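Local coordinates for Serine/threonine-protein kinase PknE (Mycobacterium tuberculosis, PDB 2H34) that phosphorylates serine and threonine residues of proteins with ATP as a homodimeric transmembrane kinase, this chain holding its cytoplasmic kinase domain, at residues L91-V96 and G144-A149; P98-G103 and D112-N117. One frame throughout, in Å; residues are numbered along the deposited sequence.

Contact 1 of 2, residues L91-V96 and G144-A149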
ATOM      1  N   LEU A  91      15.036  -0.667  -5.771  1.00 69.30           N
ATOM      2  CA  LEU A  91      14.541  -1.550  -4.736  1.00 68.75           C
ATOM      3  C   LEU A  91      14.802  -2.989  -5.116  1.00 68.42           C
ATOM      4  O   LEU A  91      14.835  -3.320  -6.297  1.00 68.65           O
ATOM      5  CB  LEU A  91      13.059  -1.312  -4.497  1.00 68.57           C
ATOM      6  CG  LEU A  91      12.836   0.055  -3.862  1.00 68.94           C
ATOM      7  CD1 LEU A  91      11.406   0.510  -4.053  1.00 69.78           C
ATOM      8  CD2 LEU A  91      13.212   0.036  -2.388  1.00 69.29           C
ATOM      9  N   GLN A  92      15.008  -3.837  -4.116  1.00 67.61           N
ATOM     10  CA  GLN A  92      15.280  -5.237  -4.378  1.00 67.03           C
ATOM     11  C   GLN A  92      14.283  -6.137  -3.689  1.00 66.01           C
ATOM     12  O   GLN A  92      14.309  -7.352  -3.869  1.00 65.32           O
ATOM     13  CB  GLN A  92      16.675  -5.598  -3.900  1.00 67.43           C
ATOM     14  CG  GLN A  92      17.783  -4.954  -4.665  1.00 69.40           C
ATOM     15  CD  GLN A  92      19.099  -5.182  -3.980  1.00 73.86           C
ATOM     16  OE1 GLN A  92      19.384  -6.293  -3.518  1.00 75.65           O
ATOM     17  NE2 GLN A  92      19.910  -4.128  -3.879  1.00 76.05           N
ATOM     18  N   GLU A  93      13.424  -5.541  -2.877  1.00 64.97           N
ATOM     19  CA  GLU A  93      12.481  -6.309  -2.106  1.00 64.32           C
ATOM     20  C   GLU A  93      11.501  -6.987  -3.065  1.00 63.54           C
ATOM     21  O   GLU A  93      11.057  -6.367  -4.041  1.00 63.75           O
ATOM     22  CB  GLU A  93      11.771  -5.383  -1.135  1.00 64.63           C
ATOM     23  CG  GLU A  93      11.412  -6.022   0.176  1.00 66.48           C
ATOM     24  CD  GLU A  93      10.298  -7.020   0.015  1.00 70.27           C
ATOM     25  OE1 GLU A  93       9.313  -6.687  -0.687  1.00 70.91           O
ATOM     26  OE2 GLU A  93      10.425  -8.147   0.554  1.00 71.48           O
ATOM     27  N   PRO A  94      11.196  -8.279  -2.829  1.00 62.30           N
ATOM     28  CA  PRO A  94      10.349  -9.056  -3.722  1.00 61.49           C
ATOM     29  C   PRO A  94       8.841  -8.818  -3.664  1.00 60.77           C
ATOM     30  O   PRO A  94       8.130  -9.398  -4.476  1.00 60.46           O
ATOM     31  CB  PRO A  94      10.661 -10.500  -3.313  1.00 61.50           C
ATOM     32  CG  PRO A  94      10.972 -10.418  -1.911  1.00 61.64           C
ATOM     33  CD  PRO A  94      11.709  -9.115  -1.736  1.00 62.36           C
ATOM     34  N   HIS A  95       8.356  -8.008  -2.723  1.00 60.19           N
ATOM     35  CA  HIS A  95       6.928  -7.646  -2.681  1.00 59.92           C
ATOM     36  C   HIS A  95       6.710  -6.247  -3.235  1.00 59.99           C
ATOM     37  O   HIS A  95       5.673  -5.611  -3.021  1.00 59.62           O
ATOM     38  CB  HIS A  95       6.366  -7.753  -1.269  1.00 59.76           C
ATOM     39  CG  HIS A  95       6.601  -9.086  -0.654  1.00 60.19           C
ATOM     40  ND1 HIS A  95       7.703  -9.355   0.127  1.00 60.59           N
ATOM     41  CD2 HIS A  95       5.921 -10.247  -0.768  1.00 59.73           C
ATOM     42  CE1 HIS A  95       7.679 -10.624   0.487  1.00 60.93           C
ATOM     43  NE2 HIS A  95       6.609 -11.187  -0.042  1.00 61.38           N
ATOM     44  N   VAL A  96       7.719  -5.775  -3.940  1.00 59.96           N
ATOM     45  CA  VAL A  96       7.595  -4.579  -4.709  1.00 60.63           C
ATOM     46  C   VAL A  96       7.745  -5.010  -6.153  1.00 60.90           C
ATOM     47  O   VAL A  96       8.702  -5.708  -6.507  1.00 61.20           O
ATOM     48  CB  VAL A  96       8.621  -3.510  -4.280  1.00 60.37           C
ATOM     49  CG1 VAL A  96       8.386  -3.101  -2.838  1.00 60.54           C
ATOM     50  CG2 VAL A  96      10.027  -4.037  -4.433  1.00 62.47           C
ATOM     51  N   GLY A 144       4.385  -4.924   4.820  1.00 67.24           N
ATOM     52  CA  GLY A 144       5.239  -4.190   5.762  1.00 67.26           C
ATOM     53  C   GLY A 144       6.688  -4.282   5.324  1.00 67.12           C
ATOM     54  O   GLY A 144       7.468  -3.322   5.432  1.00 66.66           O
ATOM     55  N   SER A 145       7.015  -5.450   4.787  1.00 66.79           N
ATOM     56  CA  SER A 145       8.324  -5.715   4.230  1.00 67.00           C
ATOM     57  C   SER A 145       8.607  -4.768   3.066  1.00 67.26           C
ATOM     58  O   SER A 145       9.646  -4.112   3.043  1.00 67.91           O
ATOM     59  CB  SER A 145       8.423  -7.189   3.810  1.00 66.67           C
ATOM     60  OG  SER A 145       9.674  -7.482   3.255  1.00 65.96           O
ATOM     61  N   ALA A 146       7.665  -4.657   2.131  1.00 67.29           N
ATOM     62  CA  ALA A 146       7.796  -3.720   1.020  1.00 67.04           C
ATOM     63  C   ALA A 146       7.949  -2.284   1.528  1.00 67.33           C
ATOM     64  O   ALA A 146       8.808  -1.534   1.069  1.00 67.59           O
ATOM     65  CB  ALA A 146       6.613  -3.836   0.104  1.00 66.87           C
ATOM     66  N   LEU A 147       7.115  -1.913   2.492  1.00 67.51           N
ATOM     67  CA  LEU A 147       7.161  -0.588   3.055  1.00 67.48           C
ATOM     68  C   LEU A 147       8.516  -0.296   3.685  1.00 67.96           C
ATOM     69  O   LEU A 147       9.100   0.756   3.405  1.00 68.87           O
ATOM     70  CB  LEU A 147       6.055  -0.414   4.085  1.00 67.76           C
ATOM     71  CG  LEU A 147       4.607  -0.393   3.603  1.00 66.94           C
ATOM     72  CD1 LEU A 147       3.665  -0.325   4.796  1.00 64.40           C
ATOM     73  CD2 LEU A 147       4.380   0.776   2.667  1.00 66.40           C
ATOM     74  N   ASP A 148       9.018  -1.208   4.525  1.00 67.60           N
ATOM     75  CA  ASP A 148      10.338  -1.032   5.148  1.00 67.49           C
ATOM     76  C   ASP A 148      11.413  -0.748   4.093  1.00 67.39           C
ATOM     77  O   ASP A 148      12.233   0.158   4.239  1.00 66.96           O
ATOM     78  CB  ASP A 148      10.755  -2.291   5.904  1.00 67.62           C
ATOM     79  CG  ASP A 148      10.048  -2.465   7.240  1.00 68.44           C
ATOM     80  OD1 ASP A 148       9.491  -1.498   7.816  1.00 67.49           O
ATOM     81  OD2 ASP A 148      10.089  -3.618   7.728  1.00 71.50           O
ATOM     82  N   ALA A 149      11.405  -1.551   3.031  1.00 67.61           N
ATOM     83  CA  ALA A 149      12.381  -1.421   1.957  1.00 67.94           C
ATOM     84  C   ALA A 149      12.280  -0.037   1.327  1.00 68.39           C
ATOM     85  O   ALA A 149      13.300   0.601   1.041  1.00 68.44           O
ATOM     86  CB  ALA A 149      12.169  -2.496   0.917  1.00 67.14           C
TER
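The loop that leads from helix 75-88, the C helix of the kinase fold, to strand 99-105 packs here on helix 133-152 of the C-terminal lobe, and Glu93 and Ser145 supply the polar part of the joint. Ser145 OG is turned anti to its own backbone N (chi1 179°) and gives a weak hydrogen bond of 2.9 Å to Glu93 OE2. The same carboxylate is gripped by His95 from within the loop. His95 ND1 donates at 3.0 Å to the syn lone pair of Glu93 OE2, an oxygen that sits slightly out of the plane of the imidazole, while the backbone N of His95 meets Glu93 OE1 from above the carboxylate plane at 2.6 Å. A bend at chi2 (-71°) folds the Glu93 chain back over the type I turn of Glu93 to Val96, which brings the acid within range of both donors of His95.

Two alanines carry most of the remaining contact on the helix side. Ala149 CB sits against the Glu93 stem, 3.6 Å from Glu93 CB, and Leu91 reaches the end of the segment with CD2, 3.5 Å from the carbonyl O of Ala149. One turn earlier, Ala146 CB is met by Val96 CG1 at 3.5 Å and lies 3.7 Å from the carbonyl O of His95. The His95 ring also stacks on Phe172, and its backbone is hydrogen-bonded to that of Leu175, whose side chain touches Ala146.

Two donors of His95 and, more weakly, the Ser145 hydroxyl converge on one carboxylate, which should limit its rotation and probably favours its ionised form; the small alanine methyls let the turn settle close to the helix. In effect the loop is joined to the C-terminal lobe through a modest polar cluster and an apolar patch.

Contact 2 of 2, residues P98-G103 and D112-N117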
ATOM      1  N   PRO A  98       8.816  -5.241  -9.712  1.00 61.53           N
ATOM      2  CA  PRO A  98      10.046  -4.946 -10.452  1.00 61.88           C
ATOM      3  C   PRO A  98       9.796  -3.868 -11.486  1.00 62.67           C
ATOM      4  O   PRO A  98       8.762  -3.911 -12.164  1.00 62.90           O
ATOM      5  CB  PRO A  98      10.337  -6.257 -11.170  1.00 61.38           C
ATOM      6  CG  PRO A  98       9.662  -7.285 -10.351  1.00 61.67           C
ATOM      7  CD  PRO A  98       8.422  -6.652  -9.856  1.00 61.40           C
ATOM      8  N   ILE A  99      10.715  -2.907 -11.595  1.00 63.06           N
ATOM      9  CA  ILE A  99      10.657  -1.918 -12.670  1.00 63.61           C
ATOM     10  C   ILE A  99      11.573  -2.380 -13.791  1.00 64.27           C
ATOM     11  O   ILE A  99      12.771  -2.583 -13.567  1.00 64.64           O
ATOM     12  CB  ILE A  99      11.103  -0.513 -12.198  1.00 63.50           C
ATOM     13  CG1 ILE A  99      10.177   0.036 -11.102  1.00 63.70           C
ATOM     14  CG2 ILE A  99      11.201   0.465 -13.371  1.00 63.39           C
ATOM     15  CD1 ILE A  99       8.724  -0.358 -11.217  1.00 63.27           C
ATOM     16  N   HIS A 100      11.020  -2.554 -14.991  1.00 64.79           N
ATOM     17  CA  HIS A 100      11.844  -2.941 -16.140  1.00 65.26           C
ATOM     18  C   HIS A 100      12.666  -1.801 -16.671  1.00 65.16           C
ATOM     19  O   HIS A 100      13.857  -1.948 -16.878  1.00 65.06           O
ATOM     20  CB  HIS A 100      11.011  -3.523 -17.273  1.00 65.23           C
ATOM     21  CG  HIS A 100      10.291  -4.778 -16.906  1.00 66.33           C
ATOM     22  ND1 HIS A 100       9.011  -5.054 -17.337  1.00 66.05           N
ATOM     23  CD2 HIS A 100      10.667  -5.829 -16.135  1.00 67.17           C
ATOM     24  CE1 HIS A 100       8.632  -6.223 -16.853  1.00 67.17           C
ATOM     25  NE2 HIS A 100       9.614  -6.711 -16.114  1.00 67.18           N
ATOM     26  N   ASP A 101      12.027  -0.664 -16.891  1.00 65.90           N
ATOM     27  CA  ASP A 101      12.661   0.426 -17.604  1.00 66.82           C
ATOM     28  C   ASP A 101      11.868   1.693 -17.379  1.00 67.18           C
ATOM     29  O   ASP A 101      10.747   1.638 -16.877  1.00 67.18           O
ATOM     30  CB  ASP A 101      12.707   0.089 -19.098  1.00 67.10           C
ATOM     31  CG  ASP A 101      13.589   1.027 -19.891  1.00 67.50           C
ATOM     32  OD1 ASP A 101      14.472   1.686 -19.307  1.00 67.44           O
ATOM     33  OD2 ASP A 101      13.389   1.101 -21.119  1.00 69.55           O
ATOM     34  N   PHE A 102      12.464   2.827 -17.745  1.00 67.69           N
ATOM     35  CA  PHE A 102      11.809   4.132 -17.695  1.00 68.13           C
ATOM     36  C   PHE A 102      12.609   5.175 -18.481  1.00 68.77           C
ATOM     37  O   PHE A 102      13.803   4.996 -18.732  1.00 68.82           O
ATOM     38  CB  PHE A 102      11.602   4.583 -16.244  1.00 67.88           C
ATOM     39  CG  PHE A 102      12.843   4.505 -15.395  1.00 68.19           C
ATOM     40  CD1 PHE A 102      13.175   3.333 -14.720  1.00 68.77           C
ATOM     41  CD2 PHE A 102      13.673   5.610 -15.247  1.00 68.32           C
ATOM     42  CE1 PHE A 102      14.321   3.265 -13.921  1.00 67.97           C
ATOM     43  CE2 PHE A 102      14.818   5.548 -14.451  1.00 67.85           C
ATOM     44  CZ  PHE A 102      15.140   4.376 -13.791  1.00 67.92           C
ATOM     45  N   GLY A 103      11.943   6.262 -18.867  1.00 69.48           N
ATOM     46  CA  GLY A 103      12.578   7.361 -19.601  1.00 70.31           C
ATOM     47  C   GLY A 103      11.551   8.160 -20.380  1.00 70.83           C
ATOM     48  O   GLY A 103      10.430   8.358 -19.902  1.00 70.99           O
ATOM     49  N   ASP A 112       7.995   1.178 -17.194  1.00 73.71           N
ATOM     50  CA  ASP A 112       7.656  -0.171 -17.611  1.00 74.17           C
ATOM     51  C   ASP A 112       7.929  -1.118 -16.462  1.00 74.64           C
ATOM     52  O   ASP A 112       9.042  -1.181 -15.951  1.00 74.75           O
ATOM     53  CB  ASP A 112       8.495  -0.553 -18.831  1.00 74.17           C
ATOM     54  CG  ASP A 112       8.529  -2.048 -19.090  1.00 74.41           C
ATOM     55  OD1 ASP A 112       8.012  -2.832 -18.268  1.00 74.48           O
ATOM     56  OD2 ASP A 112       9.092  -2.446 -20.128  1.00 74.82           O
HETATM   57  N   MSE A 113       6.914  -1.875 -16.070  1.00 75.25           N
HETATM   58  CA  MSE A 113       7.041  -2.779 -14.932  1.00 76.06           C
HETATM   59  C   MSE A 113       6.420  -4.140 -15.189  1.00 75.53           C
HETATM   60  O   MSE A 113       5.599  -4.299 -16.095  1.00 75.63           O
HETATM   61  CB  MSE A 113       6.419  -2.153 -13.691  1.00 76.66           C
HETATM   62  CG  MSE A 113       5.225  -1.299 -14.007  1.00 80.75           C
HETATM   63 SE   MSE A 113       4.416  -0.456 -12.471  1.00 91.30          SE
HETATM   64  CE  MSE A 113       5.460   1.235 -12.357  1.00 88.13           C
ATOM     65  N   ARG A 114       6.838  -5.109 -14.376  1.00 75.14           N
ATOM     66  CA  ARG A 114       6.296  -6.468 -14.344  1.00 74.52           C
ATOM     67  C   ARG A 114       4.778  -6.463 -14.121  1.00 74.20           C
ATOM     68  O   ARG A 114       4.259  -5.724 -13.275  1.00 74.05           O
ATOM     69  CB  ARG A 114       7.022  -7.249 -13.237  1.00 74.63           C
ATOM     70  CG  ARG A 114       6.718  -8.739 -13.106  1.00 74.56           C
ATOM     71  CD  ARG A 114       8.029  -9.522 -13.089  1.00 74.56           C
ATOM     72  NE  ARG A 114       8.077 -10.591 -12.095  1.00 74.52           N
ATOM     73  CZ  ARG A 114       9.109 -11.420 -11.941  1.00 75.79           C
ATOM     74  NH1 ARG A 114      10.171 -11.304 -12.723  1.00 77.20           N
ATOM     75  NH2 ARG A 114       9.092 -12.365 -11.008  1.00 76.24           N
ATOM     76  N   LEU A 115       4.069  -7.272 -14.902  1.00 73.63           N
ATOM     77  CA  LEU A 115       2.620  -7.356 -14.786  1.00 73.15           C
ATOM     78  C   LEU A 115       2.207  -8.403 -13.770  1.00 72.71           C
ATOM     79  O   LEU A 115       2.631  -9.554 -13.853  1.00 72.61           O
ATOM     80  CB  LEU A 115       1.986  -7.702 -16.132  1.00 73.29           C
ATOM     81  CG  LEU A 115       0.519  -8.130 -16.006  1.00 73.63           C
ATOM     82  CD1 LEU A 115      -0.422  -6.958 -16.280  1.00 72.81           C
ATOM     83  CD2 LEU A 115       0.217  -9.326 -16.904  1.00 74.08           C
ATOM     84  N   ILE A 116       1.344  -8.016 -12.840  1.00 72.15           N
ATOM     85  CA  ILE A 116       0.909  -8.949 -11.827  1.00 71.62           C
ATOM     86  C   ILE A 116      -0.578  -9.203 -11.874  1.00 71.29           C
ATOM     87  O   ILE A 116      -1.354  -8.296 -12.137  1.00 71.08           O
ATOM     88  CB  ILE A 116       1.325  -8.481 -10.435  1.00 71.73           C
ATOM     89  CG1 ILE A 116       2.853  -8.480 -10.320  1.00 72.17           C
ATOM     90  CG2 ILE A 116       0.711  -9.371  -9.366  1.00 71.33           C
ATOM     91  CD1 ILE A 116       3.514  -9.801 -10.729  1.00 72.61           C
ATOM     92  N   ASN A 117      -0.945 -10.458 -11.624  1.00 71.09           N
ATOM     93  CA  ASN A 117      -2.323 -10.897 -11.501  1.00 71.10           C
ATOM     94  C   ASN A 117      -2.756 -10.922 -10.050  1.00 70.90           C
ATOM     95  O   ASN A 117      -1.930 -10.983  -9.147  1.00 71.41           O
ATOM     96  CB  ASN A 117      -2.445 -12.307 -12.046  1.00 71.44           C
ATOM     97  CG  ASN A 117      -2.658 -12.344 -13.546  1.00 73.31           C
ATOM     98  OD1 ASN A 117      -1.923 -11.723 -14.326  1.00 73.23           O
ATOM     99  ND2 ASN A 117      -3.675 -13.098 -13.964  1.00 76.04           N
TER
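The His100 imidazole has the backbone N of Arg114 over one face, with CE1 of His100 3.3 Å from that nitrogen, and OD1 of Asp112 at its edge. The Arg114 guanidinium has Pro98 CG over one of its faces. His100 ND1 donates to Asp112 OD1 at 2.6 Å, close to the ring plane but 34° out of the carboxylate plane on the syn side; ring and carboxylate stand nearly perpendicular, 87° apart. With its CG anti to the backbone N (chi1 163°), Asp112 presents OD1 to the ring and leaves OD2 to the hydroxyl of Tyr36.

Strands 99-105 and 108-114 form an antiparallel hairpin interrupted by a classic beta bulge, in which His100 and Asp101 both face Asp112. The carbonyl O of Asp112 takes two backbone donors, N of His100 and N of Asp101, the latter at 3.2 Å, and Asp112 N returns a bond to Asp101 O at 2.8 Å. Toward the hinge, Arg114 N bonds to Pro98 O at 3.2 Å. The carboxylate of Asp101 is turned to the Tyr110 hydroxyl.

On the face carrying Ile99 and Met113, the two side chains run alongside each other in the same direction, with Ile99 CD1 3.8 Å from CE of Met113, modelled as selenomethionine. Met113 lies near the predicted ATP-binding Lys65 and Val50, and its place at the end of this strand is consistent with the gatekeeper position of protein kinases.

At the bulge, the imidazole of the outermost strand lies beside a carboxylate of the strand next to it. Asp112 would probably favour a protonated His100, whereas the Arg114 guanidinium, its NH1 5.7 Å from His100 NE2, would tend to oppose it; the paired carbonyl bonds hold the irregular register whichever prevails.

In the fold
Both contacts start from one continuous piece of chain: residues 91-96 run almost directly into 98-103, and the two contact centres are 15 Å apart. Along the sequence the order is 91-96, 98-103, 112-117, 144-149, so the hairpin of contact 2 comes between the two halves of contact 1. Contact 2 belongs to the five-stranded sheet of the N-terminal lobe, with 99-105 as an outermost strand, and leads into the hinge. Contact 1 sets the loop on helix 133-152 of the C-terminal lobe. Besides the covalent hinge, the lobes thus meet through non-covalent packing of the loop that follows the C helix.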